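Probable antibiotics synthesis protein (Thermus thermophilus, PDB 1V70) is of unknown function but belongs to the cupin family, probably binds a metal ion, and may take part in antibiotic synthesis. Local coordinates at residues L9-I20 with D31-Q41. Sequence-based numbering, arbitrary orientation. Where two conformers were deposited one is given.
Sequences LARYNPEKMAKI and DLYALLPGQAQ
M17 lays its methyl CE over one face of the Y33 ring, 4.1 Å from the centroid and offset toward the rim, a CH-pi contact in which SD joins obliquely as a Met-aromatic partner. With CG anti to the backbone N (chi1 173°) and a bend at chi3, M17 runs alongside L35 and brings CE to within 3.7 Å of Q41 CB. At the Y33 edge, in plane, sit Q41 OE1 and a water bonded to Y33 OH. Q41 NE2 donates to Y33 OH, while its OE1 is bonded by Y53. The Y12 ring turns its edge to L35 N; A34 CB and L36 CD2 approach obliquely, L36 CD2 3.6 Å from Y12 CD1. One face of the R11 guanidinium lies over I20 CG1.

Strands 18-20 and 31-35 pair antiparallel: A18 with A34 and I20 with L32 are hydrogen-bonded pairs, K19 with Y33 a non-hydrogen-bonded one. K19 and Y33 occupy one face; A18, I20, L32 and A34 occupy the other, under residues 9-12 and the Y12 ring.

Q39 NE2 reaches N13 O at 2.8 Å, almost straight along the carbonyl, and Q39 OE1 accepts L36 N from above its carbonyl plane, across the type II turn 36-39. Within the loop, N13 OD1 accepts E15 N, an Asx turn. A second water accepts from N13 N and lies 2.8 Å from both A34 O and Q39 OE1.

Q39 and this water together tie the loop before the first hairpin strand to the end of the second, in this cupin beta-sandwich. K19 NZ and D31 OD2, 4.1 Å apart, are too distant for a salt bridge; the Y33 water bridges them, weakly toward K19, and their attraction is probably modest.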
loop_
_atom_site.group_PDB
_atom_site.type_symbol
_atom_site.label_atom_id
_atom_site.label_comp_id
_atom_site.label_asym_id
_atom_site.label_seq_id
_atom_site.Cartn_x
_atom_site.Cartn_y
_atom_site.Cartn_z
ATOM N N LEU A 9 -8.642 6.188 10.615
ATOM C CA LEU A 9 -9.337 6.763 9.466
ATOM C C LEU A 9 -10.499 5.930 8.943
ATOM O O LEU A 9 -11.410 6.463 8.310
ATOM C CB LEU A 9 -8.354 6.997 8.319
ATOM C CG LEU A 9 -7.238 8.014 8.553
ATOM C CD1 LEU A 9 -6.400 8.144 7.290
ATOM C CD2 LEU A 9 -7.837 9.359 8.937
ATOM N N ALA A 10 -10.457 4.626 9.197
ATOM C CA ALA A 10 -11.503 3.722 8.733
ATOM C C ALA A 10 -12.903 4.189 9.119
ATOM O O ALA A 10 -13.156 4.564 10.264
ATOM C CB ALA A 10 -11.251 2.318 9.272
ATOM N N ARG A 11 -13.806 4.164 8.145
ATOM C CA ARG A 11 -15.192 4.575 8.347
ATOM C C ARG A 11 -16.017 3.987 7.209
ATOM O O ARG A 11 -15.475 3.634 6.164
ATOM C CB ARG A 11 -15.303 6.106 8.339
ATOM C CG ARG A 11 -14.926 6.739 7.013
ATOM C CD ARG A 11 -15.042 8.260 7.027
ATOM N NE ARG A 11 -14.680 8.824 5.731
ATOM C CZ ARG A 11 -15.439 8.753 4.640
ATOM N NH1 ARG A 11 -16.620 8.149 4.683
ATOM N NH2 ARG A 11 -15.004 9.263 3.495
ATOM N N TYR A 12 -17.325 3.886 7.411
ATOM C CA TYR A 12 -18.206 3.327 6.392
ATOM C C TYR A 12 -19.306 4.300 5.984
ATOM O O TYR A 12 -19.617 5.248 6.705
ATOM C CB TYR A 12 -18.802 2.014 6.901
ATOM C CG TYR A 12 -17.754 0.938 7.077
ATOM C CD1 TYR A 12 -17.341 0.159 5.997
ATOM C CD2 TYR A 12 -17.129 0.743 8.308
ATOM C CE1 TYR A 12 -16.326 -0.786 6.137
ATOM C CE2 TYR A 12 -16.113 -0.198 8.459
ATOM C CZ TYR A 12 -15.716 -0.957 7.368
ATOM O OH TYR A 12 -14.702 -1.877 7.503
ATOM N N ASN A 13 -19.884 4.059 4.814
ATOM C CA ASN A 13 -20.939 4.903 4.266
ATOM C C ASN A 13 -22.099 3.983 3.895
ATOM O O ASN A 13 -21.932 3.058 3.105
ATOM C CB ASN A 13 -20.410 5.618 3.018
ATOM C CG ASN A 13 -21.399 6.608 2.441
ATOM O OD1 ASN A 13 -22.610 6.404 2.503
ATOM N ND2 ASN A 13 -20.883 7.682 1.857
ATOM N N PRO A 14 -23.291 4.219 4.466
ATOM C CA PRO A 14 -24.444 3.366 4.152
ATOM C C PRO A 14 -24.978 3.514 2.728
ATOM O O PRO A 14 -25.642 2.615 2.212
ATOM C CB PRO A 14 -25.471 3.783 5.204
ATOM C CG PRO A 14 -25.166 5.231 5.402
ATOM C CD PRO A 14 -23.652 5.252 5.454
ATOM N N GLU A 15 -24.668 4.640 2.093
ATOM C CA GLU A 15 -25.161 4.944 0.742
ATOM C C GLU A 15 -24.329 4.273 -0.372
ATOM O O GLU A 15 -24.868 3.811 -1.367
ATOM C CB GLU A 15 -25.169 6.466 0.543
ATOM C CG GLU A 15 -25.663 6.880 -0.850
ATOM C CD GLU A 15 -27.182 6.838 -0.907
ATOM O OE1 GLU A 15 -27.759 5.841 -0.512
ATOM O OE2 GLU A 15 -27.775 7.793 -1.406
ATOM N N LYS A 16 -23.012 4.238 -0.207
ATOM C CA LYS A 16 -22.134 3.662 -1.217
ATOM C C LYS A 16 -20.761 3.422 -0.612
ATOM O O LYS A 16 -20.493 3.834 0.514
ATOM C CB LYS A 16 -21.996 4.628 -2.393
ATOM C CG LYS A 16 -21.372 5.963 -2.005
ATOM C CD LYS A 16 -21.180 6.869 -3.209
ATOM C CE LYS A 16 -20.490 8.164 -2.813
ATOM N NZ LYS A 16 -20.271 9.059 -3.982
ATOM N N MET A 17 -19.891 2.756 -1.361
ATOM C CA MET A 17 -18.544 2.493 -0.880
ATOM C C MET A 17 -17.859 3.800 -0.496
ATOM O O MET A 17 -17.933 4.790 -1.221
ATOM C CB MET A 17 -17.718 1.793 -1.960
ATOM C CG MET A 17 -16.251 1.635 -1.590
ATOM S SD MET A 17 -15.257 0.953 -2.923
ATOM C CE MET A 17 -15.040 2.388 -3.934
ATOM N N ALA A 18 -17.186 3.794 0.647
ATOM C CA ALA A 18 -16.479 4.978 1.105
ATOM C C ALA A 18 -15.043 4.976 0.590
ATOM O O ALA A 18 -14.346 3.958 0.661
ATOM C CB ALA A 18 -16.481 5.031 2.629
ATOM N N LYS A 19 -14.619 6.111 0.045
ATOM C CA LYS A 19 -13.258 6.283 -0.443
ATOM C C LYS A 19 -12.646 7.280 0.532
ATOM O O LYS A 19 -13.078 8.429 0.626
ATOM C CB LYS A 19 -13.256 6.832 -1.870
ATOM C CG LYS A 19 -13.816 5.847 -2.891
ATOM C CD LYS A 19 -13.731 6.376 -4.318
ATOM C CE LYS A 19 -12.291 6.508 -4.794
ATOM N NZ LYS A 19 -11.533 7.561 -4.062
ATOM N N ILE A 20 -11.647 6.818 1.269
ATOM C CA ILE A 20 -11.002 7.621 2.294
ATOM C C ILE A 20 -9.579 8.005 1.906
ATOM O O ILE A 20 -8.679 7.173 1.945
ATOM C CB ILE A 20 -10.973 6.821 3.613
ATOM C CG1 ILE A 20 -12.397 6.387 3.974
ATOM C CG2 ILE A 20 -10.342 7.645 4.721
ATOM C CD1 ILE A 20 -12.467 5.133 4.829
ATOM N N ASP A 31 -5.299 5.599 -0.861
ATOM C CA ASP A 31 -6.615 5.604 -0.229
ATOM C C ASP A 31 -7.005 4.330 0.488
ATOM O O ASP A 31 -6.383 3.282 0.330
ATOM C CB ASP A 31 -7.708 5.823 -1.285
ATOM C CG ASP A 31 -7.462 7.025 -2.160
ATOM O OD1 ASP A 31 -7.162 8.100 -1.615
ATOM O OD2 ASP A 31 -7.591 6.894 -3.399
ATOM N N LEU A 32 -8.074 4.443 1.267
ATOM C CA LEU A 32 -8.668 3.302 1.934
ATOM C C LEU A 32 -10.054 3.195 1.305
ATOM O O LEU A 32 -10.726 4.211 1.107
ATOM C CB LEU A 32 -8.848 3.539 3.436
ATOM C CG LEU A 32 -7.635 3.551 4.360
ATOM C CD1 LEU A 32 -8.109 3.805 5.786
ATOM C CD2 LEU A 32 -6.892 2.224 4.271
ATOM N N TYR A 33 -10.465 1.985 0.945
ATOM C CA TYR A 33 -11.808 1.779 0.408
ATOM C C TYR A 33 -12.510 0.954 1.474
ATOM O O TYR A 33 -12.001 -0.086 1.890
ATOM C CB TYR A 33 -11.802 0.973 -0.893
ATOM C CG TYR A 33 -11.412 1.716 -2.152
ATOM C CD1 TYR A 33 -11.609 1.121 -3.398
ATOM C CD2 TYR A 33 -10.818 2.982 -2.113
ATOM C CE1 TYR A 33 -11.224 1.755 -4.576
ATOM C CE2 TYR A 33 -10.426 3.630 -3.294
ATOM C CZ TYR A 33 -10.633 3.005 -4.519
ATOM O OH TYR A 33 -10.239 3.611 -5.693
ATOM N N ALA A 34 -13.668 1.420 1.928
ATOM C CA ALA A 34 -14.432 0.712 2.946
ATOM C C ALA A 34 -15.740 0.279 2.305
ATOM O O ALA A 34 -16.559 1.115 1.913
ATOM C CB ALA A 34 -14.695 1.624 4.142
ATOM N N LEU A 35 -15.923 -1.034 2.197
ATOM C CA LEU A 35 -17.107 -1.596 1.564
ATOM C C LEU A 35 -17.992 -2.411 2.490
ATOM O O LEU A 35 -17.551 -3.386 3.094
ATOM C CB LEU A 35 -16.710 -2.500 0.388
ATOM C CG LEU A 35 -15.912 -1.944 -0.793
ATOM C CD1 LEU A 35 -14.444 -1.804 -0.421
ATOM C CD2 LEU A 35 -16.054 -2.897 -1.976
ATOM N N LEU A 36 -19.248 -1.997 2.611
ATOM C CA LEU A 36 -20.201 -2.751 3.409
ATOM C C LEU A 36 -20.674 -3.853 2.460
ATOM O O LEU A 36 -20.467 -3.763 1.246
ATOM C CB LEU A 36 -21.384 -1.865 3.815
ATOM C CG LEU A 36 -21.095 -0.735 4.810
ATOM C CD1 LEU A 36 -22.341 0.123 4.991
ATOM C CD2 LEU A 36 -20.652 -1.324 6.141
ATOM N N PRO A 37 -21.294 -4.914 2.995
ATOM C CA PRO A 37 -21.775 -5.996 2.133
ATOM C C PRO A 37 -22.645 -5.453 1.000
ATOM O O PRO A 37 -23.537 -4.636 1.232
ATOM C CB PRO A 37 -22.566 -6.870 3.099
ATOM C CG PRO A 37 -21.798 -6.730 4.363
ATOM C CD PRO A 37 -21.497 -5.245 4.417
ATOM N N GLY A 38 -22.370 -5.897 -0.223
ATOM C CA GLY A 38 -23.143 -5.451 -1.368
ATOM C C GLY A 38 -22.598 -4.226 -2.078
ATOM O O GLY A 38 -23.016 -3.914 -3.193
ATOM N N GLN A 39 -21.665 -3.520 -1.446
ATOM C CA GLN A 39 -21.100 -2.331 -2.065
ATOM C C GLN A 39 -19.968 -2.693 -3.015
ATOM O O GLN A 39 -19.437 -3.810 -2.973
ATOM C CB GLN A 39 -20.626 -1.350 -0.992
ATOM C CG GLN A 39 -21.764 -0.886 -0.093
ATOM C CD GLN A 39 -21.376 0.273 0.794
ATOM O OE1 GLN A 39 -20.256 0.336 1.295
ATOM N NE2 GLN A 39 -22.313 1.191 1.011
ATOM N N ALA A 40 -19.599 -1.750 -3.871
ATOM C CA ALA A 40 -18.557 -2.017 -4.846
ATOM C C ALA A 40 -18.035 -0.778 -5.544
ATOM O O ALA A 40 -18.640 0.297 -5.483
ATOM C CB ALA A 40 -19.100 -2.986 -5.901
ATOM N N GLN A 41 -16.882 -0.936 -6.184
ATOM C CA GLN A 41 -16.342 0.073 -7.018
ATOM C C GLN A 41 -16.653 -0.390 -8.386
ATOM O O GLN A 41 -16.239 -1.454 -8.827
ATOM C CB GLN A 41 -14.824 0.126 -6.844
ATOM C CG GLN A 41 -14.196 1.208 -7.844
ATOM C CD GLN A 41 -12.730 1.465 -7.567
ATOM O OE1 GLN A 41 -11.881 0.588 -7.625
ATOM N NE2 GLN A 41 -12.436 2.754 -7.305
HETATM O O HOH W 1 -18.922 1.921 3.236
HETATM O O HOH W 2 -24.995 0.827 -0.244
HETATM O O HOH W 3 -21.597 0.901 -3.689
HETATM O O HOH W 4 -9.116 6.037 -5.513
#